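Antifreeze protein (Marinomonas primoryensis, PDB 3P4G) probably binds to ice through ordered waters on a calcium-dependent, right-handed beta-helix, acting as a hyperactive antifreeze protein of an Antarctic bacterium. Local coordinates at residues V193-G198 / D219-A224; V172-G175 / T180-V183; D200-S205 / G210-G215; G229-G234 / V240-Q245. All blocks are in the same frame, centred on the assembly; numbering follows the deposited sequence. Where two conformers were deposited one is given.

Contact 1. Residues V193-G198 / D219-A224; sequences VLLDTG and DTIIIA. With CA (calcium ion), chain M; CA (calcium ion), chain L; CA (calcium ion), chain N.
Gly198 and Asp219 meet on one calcium ion (chain M), and this is where the contact is tight. The ion takes Gly198 O at 2.4 Å and Asp219 OD1 at 2.3 Å, with Asp196 O as a third ligand from the same turn. Sharing the metal brings the two oxygens Gly198 O and Asp219 OD1 within 3.1 Å of each other; the cation bridges them and no hydrogen bond is involved. Asp200, Gly214 and Thr216 supply the remaining ligands. Asp219 CG lies anti to its own carbonyl carbon (chi1 -54°), which turns the carboxylate toward the turn 195-198, and its other oxygen, OD2, binds the next calcium (chain N) at 2.4 Å. A single carboxylate thus joins two metals. Successive calcium-binding turns linked this way, each followed by a short strand, make up the right-handed, RTX-like beta-helix of this protein; Leu195 O and Thr197 O already belong to the preceding ion (chain L).

Below the metals the packing is slacker. In the buried interior Leu195 points its CD1 at Ile221 CG1, no nearer than 4.3 Å, and Leu202 also lies against Leu195. The outer side of the turn is different again: Asp196 and Thr197 direct their side chains away from 219-224 and are partly exposed. There Asp196 OD2 accepts the Thr197 N-H at 2.8 Å through a bent bond (131° at the hydrogen), from the anti side of the carboxylate, while the Thr197 side chain touches Thr176 and Thr216 in the turns on either side.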
loop_
_atom_site.group_PDB
_atom_site.type_symbol
_atom_site.label_atom_id
_atom_site.label_comp_id
_atom_site.label_asym_id
_atom_site.label_seq_id
_atom_site.Cartn_x
_atom_site.Cartn_y
_atom_site.Cartn_z
ATOM N N VAL A 193 -0.095 5.780 3.841
ATOM C CA VAL A 193 0.132 4.314 3.854
ATOM C C VAL A 193 0.371 3.982 5.304
ATOM O O VAL A 193 1.355 4.432 5.882
ATOM C CB VAL A 193 1.312 3.828 3.000
ATOM C CG1 VAL A 193 1.592 2.280 3.234
ATOM C CG2 VAL A 193 1.029 4.075 1.534
ATOM N N LEU A 194 -0.582 3.227 5.869
ATOM C CA LEU A 194 -0.565 2.806 7.274
ATOM C C LEU A 194 -0.345 1.312 7.267
ATOM O O LEU A 194 -1.202 0.558 6.783
ATOM C CB LEU A 194 -1.937 3.194 7.906
ATOM C CG LEU A 194 -2.366 4.637 7.608
ATOM C CD1 LEU A 194 -3.805 4.921 8.215
ATOM C CD2 LEU A 194 -1.336 5.612 8.170
ATOM N N LEU A 195 0.820 0.881 7.756
ATOM C CA LEU A 195 1.215 -0.551 7.701
ATOM C C LEU A 195 0.597 -1.320 8.885
ATOM O O LEU A 195 0.404 -2.560 8.834
ATOM C CB LEU A 195 2.759 -0.691 7.598
ATOM C CG LEU A 195 3.393 0.098 6.473
ATOM C CD1 LEU A 195 4.944 0.024 6.623
ATOM C CD2 LEU A 195 2.984 -0.436 5.080
ATOM N N ASP A 196 0.251 -0.558 9.922
ATOM C CA ASP A 196 -0.468 -1.045 11.115
ATOM C C ASP A 196 0.343 -2.115 11.912
ATOM O O ASP A 196 1.579 -2.177 11.813
ATOM C CB ASP A 196 -1.849 -1.537 10.684
ATOM C CG ASP A 196 -2.917 -1.345 11.790
ATOM O OD1 ASP A 196 -4.082 -1.128 11.487
ATOM O OD2 ASP A 196 -2.564 -1.346 12.971
ATOM N N THR A 197 -0.331 -2.967 12.668
ATOM C CA THR A 197 0.395 -3.998 13.452
ATOM C C THR A 197 1.129 -4.985 12.521
ATOM O O THR A 197 0.827 -5.102 11.312
ATOM C CB THR A 197 -0.501 -4.738 14.465
ATOM O OG1 THR A 197 -1.279 -5.743 13.805
ATOM C CG2 THR A 197 -1.435 -3.757 15.244
ATOM N N GLY A 198 2.086 -5.717 13.077
ATOM C CA GLY A 198 2.914 -6.608 12.265
ATOM C C GLY A 198 4.249 -5.978 11.897
ATOM O O GLY A 198 4.512 -4.749 12.076
ATOM N N ASP A 219 9.318 -2.467 11.658
ATOM C CA ASP A 219 9.062 -2.166 10.247
ATOM C C ASP A 219 10.253 -1.593 9.499
ATOM O O ASP A 219 11.143 -0.969 10.111
ATOM C CB ASP A 219 7.952 -1.118 10.214
ATOM C CG ASP A 219 6.724 -1.568 11.009
ATOM O OD1 ASP A 219 6.054 -2.543 10.608
ATOM O OD2 ASP A 219 6.409 -0.917 11.993
ATOM N N THR A 220 10.237 -1.819 8.188
ATOM C CA THR A 220 11.209 -1.223 7.274
ATOM C C THR A 220 10.494 -0.266 6.342
ATOM O O THR A 220 9.587 -0.677 5.621
ATOM C CB THR A 220 11.904 -2.313 6.447
ATOM O OG1 THR A 220 12.654 -3.183 7.307
ATOM C CG2 THR A 220 12.836 -1.697 5.442
ATOM N N ILE A 221 10.926 0.992 6.343
ATOM C CA ILE A 221 10.358 2.012 5.419
ATOM C C ILE A 221 11.471 2.613 4.617
ATOM O O ILE A 221 12.434 3.164 5.212
ATOM C CB ILE A 221 9.671 3.084 6.272
ATOM C CG1 ILE A 221 8.393 2.492 6.912
ATOM C CG2 ILE A 221 9.316 4.332 5.421
ATOM C CD1 ILE A 221 7.964 3.315 8.158
ATOM N N ILE A 222 11.330 2.587 3.289
ATOM C CA ILE A 222 12.315 3.158 2.392
ATOM C C ILE A 222 11.610 4.156 1.451
ATOM O O ILE A 222 10.632 3.792 0.752
ATOM C CB ILE A 222 12.966 2.104 1.539
ATOM C CG1 ILE A 222 13.715 1.082 2.423
ATOM C CG2 ILE A 222 13.989 2.758 0.559
ATOM C CD1 ILE A 222 14.181 -0.210 1.683
ATOM N N ILE A 223 12.110 5.385 1.442
ATOM C CA ILE A 223 11.614 6.446 0.526
ATOM C C ILE A 223 12.755 6.790 -0.414
ATOM O O ILE A 223 13.800 7.332 0.023
ATOM C CB ILE A 223 11.117 7.731 1.258
ATOM C CG1 ILE A 223 10.168 7.421 2.451
ATOM C CG2 ILE A 223 10.431 8.723 0.235
ATOM C CD1 ILE A 223 8.845 6.655 2.107
ATOM N N ALA A 224 12.597 6.488 -1.705
ATOM C CA ALA A 224 13.672 6.811 -2.703
ATOM C C ALA A 224 13.759 8.298 -3.047
ATOM O O ALA A 224 14.847 8.806 -3.268
ATOM C CB ALA A 224 13.461 6.056 -3.980
HETATM CA CA CA M . 3.952 -2.512 11.619
HETATM CA CA CA L . 0.611 -4.896 9.071
HETATM CA CA CA N . 7.027 0.029 14.113
#

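Contact 2. Residues V172-G175 / T180-V183; sequences VNMG and TVEV. With CA (calcium ion), chain K; CA (calcium ion), chain L.
Met174 packs on Val181 across the core of a single coil of the right-handed calcium beta-helix, just below the metal-binding turn that joins strand 171-173 to strand 180-183. The apolar contact is carried by one methyl, Val181 CG2. Met174 CG presses on Val181 CG2 at 3.4 Å, tighter than usual for two carbons, with SD close behind. The methionine chain bends at both chi2 (-58°) and chi3 (-67°), wrapping its end around that methyl and carrying Met174 CE to 3.8 Å from the carbonyl oxygen Thr180 O. With an alanine in place of Met174, a gap is likely to open beside Val181 CG2, and Leu162 in the preceding coil would probably lose a packing partner.

Metal bonds hold the backbone above this core. Met174 O and the next carbonyl serve different ions: the former binds calcium in chain K at 2.3 Å, the latter, Gly175 O, calcium in chain L. The positive phi of Gly175 (71°), favoured by glycine, accompanies this change of direction.

The hydrogen bonding is local: Asn173 forms an Asx turn, its OD1 receiving the Gly175 N-H at 2.9 Å on a lone pair in the carbonyl plane.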
loop_
_atom_site.group_PDB
_atom_site.type_symbol
_atom_site.label_atom_id
_atom_site.label_comp_id
_atom_site.label_asym_id
_atom_site.label_seq_id
_atom_site.Cartn_x
_atom_site.Cartn_y
_atom_site.Cartn_z
ATOM N N VAL A 172 -4.285 3.997 2.290
ATOM C CA VAL A 172 -3.948 2.559 2.284
ATOM C C VAL A 172 -3.736 2.106 3.738
ATOM O O VAL A 172 -2.955 2.724 4.491
ATOM C CB VAL A 172 -2.650 2.317 1.473
ATOM C CG1 VAL A 172 -2.115 0.884 1.635
ATOM C CG2 VAL A 172 -2.868 2.626 0.013
ATOM N N ASN A 173 -4.465 1.066 4.128
ATOM C CA ASN A 173 -4.319 0.477 5.444
ATOM C C ASN A 173 -4.083 -1.009 5.282
ATOM O O ASN A 173 -4.952 -1.749 4.829
ATOM C CB ASN A 173 -5.527 0.647 6.292
ATOM C CG ASN A 173 -5.187 0.495 7.777
ATOM O OD1 ASN A 173 -4.624 -0.560 8.286
ATOM N ND2 ASN A 173 -5.405 1.605 8.480
ATOM N N MET A 174 -2.897 -1.427 5.653
ATOM C CA MET A 174 -2.533 -2.811 5.431
ATOM C C MET A 174 -2.982 -3.729 6.510
ATOM O O MET A 174 -2.931 -4.963 6.334
ATOM C CB MET A 174 -1.016 -2.911 5.213
ATOM C CG MET A 174 -0.539 -2.119 3.963
ATOM S SD MET A 174 -1.333 -2.620 2.403
ATOM C CE MET A 174 -0.698 -4.312 2.166
ATOM N N GLY A 175 -3.437 -3.168 7.620
ATOM C CA GLY A 175 -4.085 -3.976 8.660
ATOM C C GLY A 175 -3.091 -4.869 9.412
ATOM O O GLY A 175 -1.850 -4.688 9.339
ATOM N N THR A 180 3.546 -6.070 2.935
ATOM C CA THR A 180 4.528 -5.413 2.019
ATOM C C THR A 180 3.748 -4.457 1.154
ATOM O O THR A 180 2.686 -4.815 0.629
ATOM C CB THR A 180 5.229 -6.387 1.114
ATOM O OG1 THR A 180 6.073 -7.197 1.942
ATOM C CG2 THR A 180 6.062 -5.652 0.040
ATOM N N VAL A 181 4.271 -3.247 1.044
ATOM C CA VAL A 181 3.729 -2.263 0.066
ATOM C C VAL A 181 4.909 -1.764 -0.756
ATOM O O VAL A 181 5.975 -1.431 -0.219
ATOM C CB VAL A 181 3.110 -1.050 0.770
ATOM C CG1 VAL A 181 2.547 -0.025 -0.250
ATOM C CG2 VAL A 181 1.973 -1.526 1.727
ATOM N N GLU A 182 4.680 -1.682 -2.055
ATOM C CA GLU A 182 5.593 -0.944 -2.952
ATOM C C GLU A 182 4.772 0.069 -3.758
ATOM O O GLU A 182 3.768 -0.293 -4.416
ATOM C CB GLU A 182 6.261 -1.929 -3.909
ATOM C CG GLU A 182 7.187 -2.968 -3.175
ATOM C CD GLU A 182 7.775 -4.040 -4.073
ATOM O OE1 GLU A 182 7.307 -4.214 -5.216
ATOM O OE2 GLU A 182 8.692 -4.765 -3.607
ATOM N N VAL A 183 5.173 1.327 -3.671
ATOM C CA VAL A 183 4.518 2.427 -4.430
ATOM C C VAL A 183 5.485 2.859 -5.491
ATOM O O VAL A 183 6.594 3.317 -5.165
ATOM C CB VAL A 183 4.198 3.625 -3.489
ATOM C CG1 VAL A 183 3.526 4.758 -4.288
ATOM C CG2 VAL A 183 3.284 3.199 -2.285
HETATM CA CA CA K . -2.596 -7.263 6.555
HETATM CA CA CA L . 0.611 -4.896 9.071
#

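Contact 3. Residues D200-S205 / G210-G215; sequences DSLLVS and GEVDGG. With CA (calcium ion), chain M; CA (calcium ion), chain L; CA (calcium ion), chain N.
Asp200 and Gly214 come together on the calcium of chain M, where Asp200 OD2 and Gly214 O stand 3.6 Å apart as fellow ligands. Along the Asp200 side chain, CB touches little here, lying 4.1 Å from that ion. CG sits beside the backbone N (chi1 -54°), which carries the carboxylate up between two metals. At the tip the oxygens part company: OD1 binds the calcium of chain L at 2.3 Å, and OD2 binds that of chain M, also at 2.3 Å. Gly215 O, one carbonyl beyond Gly214, turns to a third calcium, in chain N. The turn that delivers these carbonyls is pinned by Asp213, whose OD1 accepts the Gly215 N-H in an Asx turn.

Deeper in the coil, Leu202 and Val212 reach for each other tip to tip between the strands 201-204 and 211-213. Leu202 CD2 sits astride the valine's fork, 3.5 Å from both Val212 CG1 and Val212 CG2, a close fit for methyl carbons. Leu195 and Val181 also touch Leu202, and Ile221 and Ile187 touch Val212.

This pairing of a calcium-bound turn with an apolar interior is that of the RTX-like beta-helix. A bridging carboxylate probably offsets part of the charge of two neighbouring cations, consistent with calcium helping to hold neighbouring coils together along this edge, beside the backbone hydrogen bonds between strands.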
loop_
_atom_site.group_PDB
_atom_site.type_symbol
_atom_site.label_atom_id
_atom_site.label_comp_id
_atom_site.label_asym_id
_atom_site.label_seq_id
_atom_site.Cartn_x
_atom_site.Cartn_y
_atom_site.Cartn_z
ATOM N N ASP A 200 6.141 -4.893 9.074
ATOM C CA ASP A 200 5.797 -4.507 7.697
ATOM C C ASP A 200 6.935 -3.887 6.910
ATOM O O ASP A 200 7.829 -3.292 7.525
ATOM C CB ASP A 200 4.664 -3.509 7.746
ATOM C CG ASP A 200 3.432 -4.040 8.552
ATOM O OD1 ASP A 200 2.663 -4.905 8.085
ATOM O OD2 ASP A 200 3.225 -3.550 9.651
ATOM N N SER A 201 6.833 -3.956 5.563
ATOM C CA SER A 201 7.825 -3.375 4.669
ATOM C C SER A 201 7.141 -2.412 3.710
ATOM O O SER A 201 6.138 -2.770 3.108
ATOM C CB SER A 201 8.529 -4.478 3.862
ATOM O OG SER A 201 9.427 -3.755 2.995
ATOM N N LEU A 202 7.684 -1.189 3.588
ATOM C CA LEU A 202 7.247 -0.217 2.576
ATOM C C LEU A 202 8.435 0.297 1.738
ATOM O O LEU A 202 9.480 0.699 2.270
ATOM C CB LEU A 202 6.533 0.956 3.276
ATOM C CG LEU A 202 6.247 2.153 2.354
ATOM C CD1 LEU A 202 5.322 1.805 1.146
ATOM C CD2 LEU A 202 5.657 3.319 3.140
ATOM N N LEU A 203 8.225 0.369 0.429
ATOM C CA LEU A 203 9.142 1.055 -0.455
ATOM C C LEU A 203 8.341 2.052 -1.260
ATOM O O LEU A 203 7.355 1.678 -1.903
ATOM C CB LEU A 203 9.778 0.056 -1.433
ATOM C CG LEU A 203 10.570 0.697 -2.594
ATOM C CD1 LEU A 203 11.728 1.579 -2.078
ATOM C CD2 LEU A 203 11.128 -0.361 -3.577
ATOM N N VAL A 204 8.734 3.324 -1.186
ATOM C CA VAL A 204 8.142 4.395 -2.039
ATOM C C VAL A 204 9.222 4.786 -3.024
ATOM O O VAL A 204 10.282 5.324 -2.624
ATOM C CB VAL A 204 7.717 5.584 -1.199
ATOM C CG1 VAL A 204 7.182 6.717 -2.101
ATOM C CG2 VAL A 204 6.608 5.158 -0.250
ATOM N N SER A 205 8.985 4.541 -4.320
ATOM C CA SER A 205 9.996 4.865 -5.314
ATOM C C SER A 205 10.016 6.357 -5.735
ATOM O O SER A 205 11.033 6.844 -6.246
ATOM C CB SER A 205 9.921 3.915 -6.522
ATOM O OG SER A 205 10.327 2.602 -6.112
ATOM N N GLY A 210 2.650 12.958 1.462
ATOM C CA GLY A 210 1.589 12.583 2.462
ATOM C C GLY A 210 2.191 11.992 3.730
ATOM O O GLY A 210 3.168 12.522 4.258
ATOM N N GLU A 211 1.636 10.889 4.212
ATOM C CA GLU A 211 2.064 10.298 5.476
ATOM C C GLU A 211 2.271 8.797 5.339
ATOM O O GLU A 211 1.544 8.117 4.575
ATOM C CB GLU A 211 0.991 10.547 6.556
ATOM C CG GLU A 211 0.704 12.061 6.793
ATOM C CD GLU A 211 -0.031 12.299 8.080
ATOM O OE1 GLU A 211 -1.103 11.674 8.281
ATOM O OE2 GLU A 211 0.474 13.095 8.893
ATOM N N VAL A 212 3.200 8.292 6.142
ATOM C CA VAL A 212 3.482 6.851 6.280
ATOM C C VAL A 212 3.538 6.549 7.780
ATOM O O VAL A 212 4.090 7.328 8.577
ATOM C CB VAL A 212 4.816 6.475 5.625
ATOM C CG1 VAL A 212 5.356 5.091 6.115
ATOM C CG2 VAL A 212 4.726 6.565 4.102
ATOM N N ASP A 213 2.948 5.408 8.157
ATOM C CA ASP A 213 3.000 4.992 9.551
ATOM C C ASP A 213 3.337 3.502 9.535
ATOM O O ASP A 213 2.594 2.695 8.941
ATOM C CB ASP A 213 1.630 5.213 10.207
ATOM C CG ASP A 213 1.685 5.149 11.725
ATOM O OD1 ASP A 213 2.476 4.370 12.283
ATOM O OD2 ASP A 213 1.027 6.012 12.377
ATOM N N GLY A 214 4.431 3.152 10.194
ATOM C CA GLY A 214 4.882 1.729 10.291
ATOM C C GLY A 214 3.969 0.955 11.241
ATOM O O GLY A 214 3.792 -0.294 11.127
ATOM N N GLY A 215 3.379 1.678 12.207
ATOM C CA GLY A 215 2.543 1.078 13.241
ATOM C C GLY A 215 3.387 0.262 14.209
ATOM O O GLY A 215 4.613 0.433 14.299
HETATM CA CA CA M . 3.952 -2.512 11.619
HETATM CA CA CA L . 0.611 -4.896 9.071
HETATM CA CA CA N . 7.027 0.029 14.113
#

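Contact 4. Residues G229-G234 / V240-Q245; sequences GNIQGG and VRVQSQ. With CA (calcium ion), chain N; CA (calcium ion), chain O.
Ile231, pointing inward from strand 230-232, meets Val240 and Val242 on the strand that faces it. Its CG2 stands anti to its backbone N and lies 4.1 Å from each of the Val240 methyls, CG1 and CG2. The longer branch, with CG1 beside the backbone N (chi1 -61°) and then extended, carries CD1 past the valines: Ile231 CD1 lies 3.9 Å from Val240 CG1 and 4.1 Å from Val242 CG2, though the second contact is less certain because Val242 was modelled in two conformers. Isoleucine and valines run alongside each other, pointing opposite ways, at ordinary van der Waals spacing. Shortening Ile231 to an alanine would probably open a gap over the Val240 methyls, since both methyl groups that touch them would be gone.

After this buried residue the chain alternates outward. Gln232 points away from 240-245, and in one of its two deposited conformers OE1 takes the Gly234 N-H. Gly233 begins the metal turn, its O binding the calcium of chain N at 2.4 Å. Gly234, at a phi of 78° that favours glycine, sends its own O to the following calcium, in chain O, also at 2.4 Å. Asp238, farther round the same turn, serves both ions through its two carboxylate oxygens.

Leucine, isoleucine and valine side chains filling the inside of a coil while adjacent turn carbonyls feed successive calcium ions is the construction of a right-handed, RTX-like calcium beta-helix.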
loop_
_atom_site.group_PDB
_atom_site.type_symbol
_atom_site.label_atom_id
_atom_site.label_comp_id
_atom_site.label_asym_id
_atom_site.label_seq_id
_atom_site.Cartn_x
_atom_site.Cartn_y
_atom_site.Cartn_z
ATOM N N GLY A 229 6.478 15.184 3.803
ATOM C CA GLY A 229 5.338 14.839 4.672
ATOM C C GLY A 229 5.831 14.173 5.969
ATOM O O GLY A 229 6.894 14.532 6.495
ATOM N N ASN A 230 5.101 13.196 6.472
ATOM C CA ASN A 230 5.410 12.662 7.796
ATOM C C ASN A 230 5.699 11.194 7.715
ATOM O O ASN A 230 5.021 10.473 7.003
ATOM C CB ASN A 230 4.240 12.883 8.742
ATOM C CG ASN A 230 3.931 14.345 8.942
ATOM O OD1 ASN A 230 2.759 14.746 8.988
ATOM N ND2 ASN A 230 4.959 15.152 9.052
ATOM N N ILE A 231 6.669 10.747 8.501
ATOM C CA ILE A 231 6.922 9.309 8.670
ATOM C C ILE A 231 6.891 9.013 10.180
ATOM O O ILE A 231 7.584 9.693 10.944
ATOM C CB ILE A 231 8.320 8.890 8.131
ATOM C CG1 ILE A 231 8.468 9.154 6.636
ATOM C CG2 ILE A 231 8.612 7.360 8.464
ATOM C CD1 ILE A 231 9.912 8.947 6.090
ATOM N N GLN A 232 6.100 8.010 10.590
ATOM C CA GLN A 232 6.116 7.499 11.957
ATOM C C GLN A 232 6.592 6.046 11.899
ATOM O O GLN A 232 6.013 5.265 11.154
ATOM C CB GLN A 232 4.683 7.586 12.547
ATOM C CG GLN A 232 4.523 6.945 13.898
ATOM C CD GLN A 232 5.469 7.540 14.936
ATOM O OE1 GLN A 232 6.385 6.875 15.447
ATOM N NE2 GLN A 232 5.232 8.817 15.257
ATOM N N GLY A 233 7.629 5.697 12.652
ATOM C CA GLY A 233 8.093 4.300 12.685
ATOM C C GLY A 233 7.152 3.495 13.571
ATOM O O GLY A 233 6.999 2.264 13.354
ATOM N N GLY A 234 6.563 4.184 14.554
ATOM C CA GLY A 234 5.665 3.564 15.554
ATOM C C GLY A 234 6.477 2.824 16.617
ATOM O O GLY A 234 7.723 2.955 16.668
ATOM N N VAL A 240 14.261 3.283 8.979
ATOM C CA VAL A 240 13.734 4.201 7.966
ATOM C C VAL A 240 14.907 4.673 7.146
ATOM O O VAL A 240 15.940 5.095 7.708
ATOM C CB VAL A 240 13.008 5.400 8.623
ATOM C CG1 VAL A 240 12.539 6.426 7.568
ATOM C CG2 VAL A 240 11.762 4.912 9.452
ATOM N N ARG A 241 14.765 4.624 5.826
ATOM C CA ARG A 241 15.819 5.141 4.975
ATOM C C ARG A 241 15.184 6.130 3.983
ATOM O O ARG A 241 14.165 5.800 3.362
ATOM C CB ARG A 241 16.496 4.022 4.218
ATOM C CG ARG A 241 17.559 4.491 3.185
ATOM C CD ARG A 241 18.677 3.497 3.112
ATOM N NE ARG A 241 18.193 2.235 2.583
ATOM C CZ ARG A 241 18.051 1.991 1.273
ATOM N NH1 ARG A 241 18.365 2.946 0.404
ATOM N NH2 ARG A 241 17.573 0.805 0.825
ATOM N N VAL A 242 15.778 7.308 3.877
ATOM C CA VAL A 242 15.326 8.336 2.902
ATOM C C VAL A 242 16.500 8.626 1.984
ATOM O O VAL A 242 17.611 8.996 2.428
ATOM C CB VAL A 242 14.843 9.659 3.555
ATOM C CG1 VAL A 242 14.401 10.712 2.465
ATOM C CG2 VAL A 242 13.742 9.395 4.583
ATOM N N GLN A 243 16.269 8.485 0.681
ATOM C CA GLN A 243 17.394 8.615 -0.259
ATOM C C GLN A 243 17.589 9.965 -0.932
ATOM O O GLN A 243 18.635 10.187 -1.552
ATOM C CB GLN A 243 17.262 7.516 -1.332
ATOM C CG GLN A 243 17.235 6.130 -0.750
ATOM C CD GLN A 243 17.377 5.083 -1.816
ATOM O OE1 GLN A 243 16.395 4.646 -2.385
ATOM N NE2 GLN A 243 18.616 4.649 -2.080
ATOM N N SER A 244 16.596 10.850 -0.835
ATOM C CA SER A 244 16.694 12.198 -1.397
ATOM C C SER A 244 16.405 13.246 -0.322
ATOM O O SER A 244 16.339 12.909 0.856
ATOM C CB SER A 244 15.764 12.364 -2.618
ATOM O OG SER A 244 15.939 11.306 -3.574
ATOM N N GLN A 245 16.240 14.510 -0.730
ATOM C CA GLN A 245 16.134 15.650 0.196
ATOM C C GLN A 245 14.967 15.487 1.123
ATOM O O GLN A 245 13.877 15.088 0.692
ATOM C CB GLN A 245 15.945 16.954 -0.576
ATOM C CG GLN A 245 17.141 17.367 -1.423
ATOM C CD GLN A 245 17.073 16.880 -2.866
ATOM O OE1 GLN A 245 16.558 15.777 -3.163
ATOM N NE2 GLN A 245 17.631 17.689 -3.777
HETATM CA CA CA N . 7.027 0.029 14.113
HETATM CA CA CA O . 10.122 2.514 16.629
#

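Overall arrangement
From the N terminus, contact 2 comes first, closing the short turn between strands 171-173 and 180-183 within one coil. Contact 1 then opens at 193-198 and closes only at 219-224, linking one coil to the next; contact 3 falls wholly within that span, joining strands 201-204 and 211-213. Contact 4 follows in series, closing the turn from 230-232 to 239-242. None of them cross. Each spans the two opposed faces of the beta-helix, while backbone hydrogen bonds between parallel strands tie neighbours along each face. Calcium L is shared by contacts 1, 2 and 3, and calcium N by contacts 1, 3 and 4, so the metal row runs through all four.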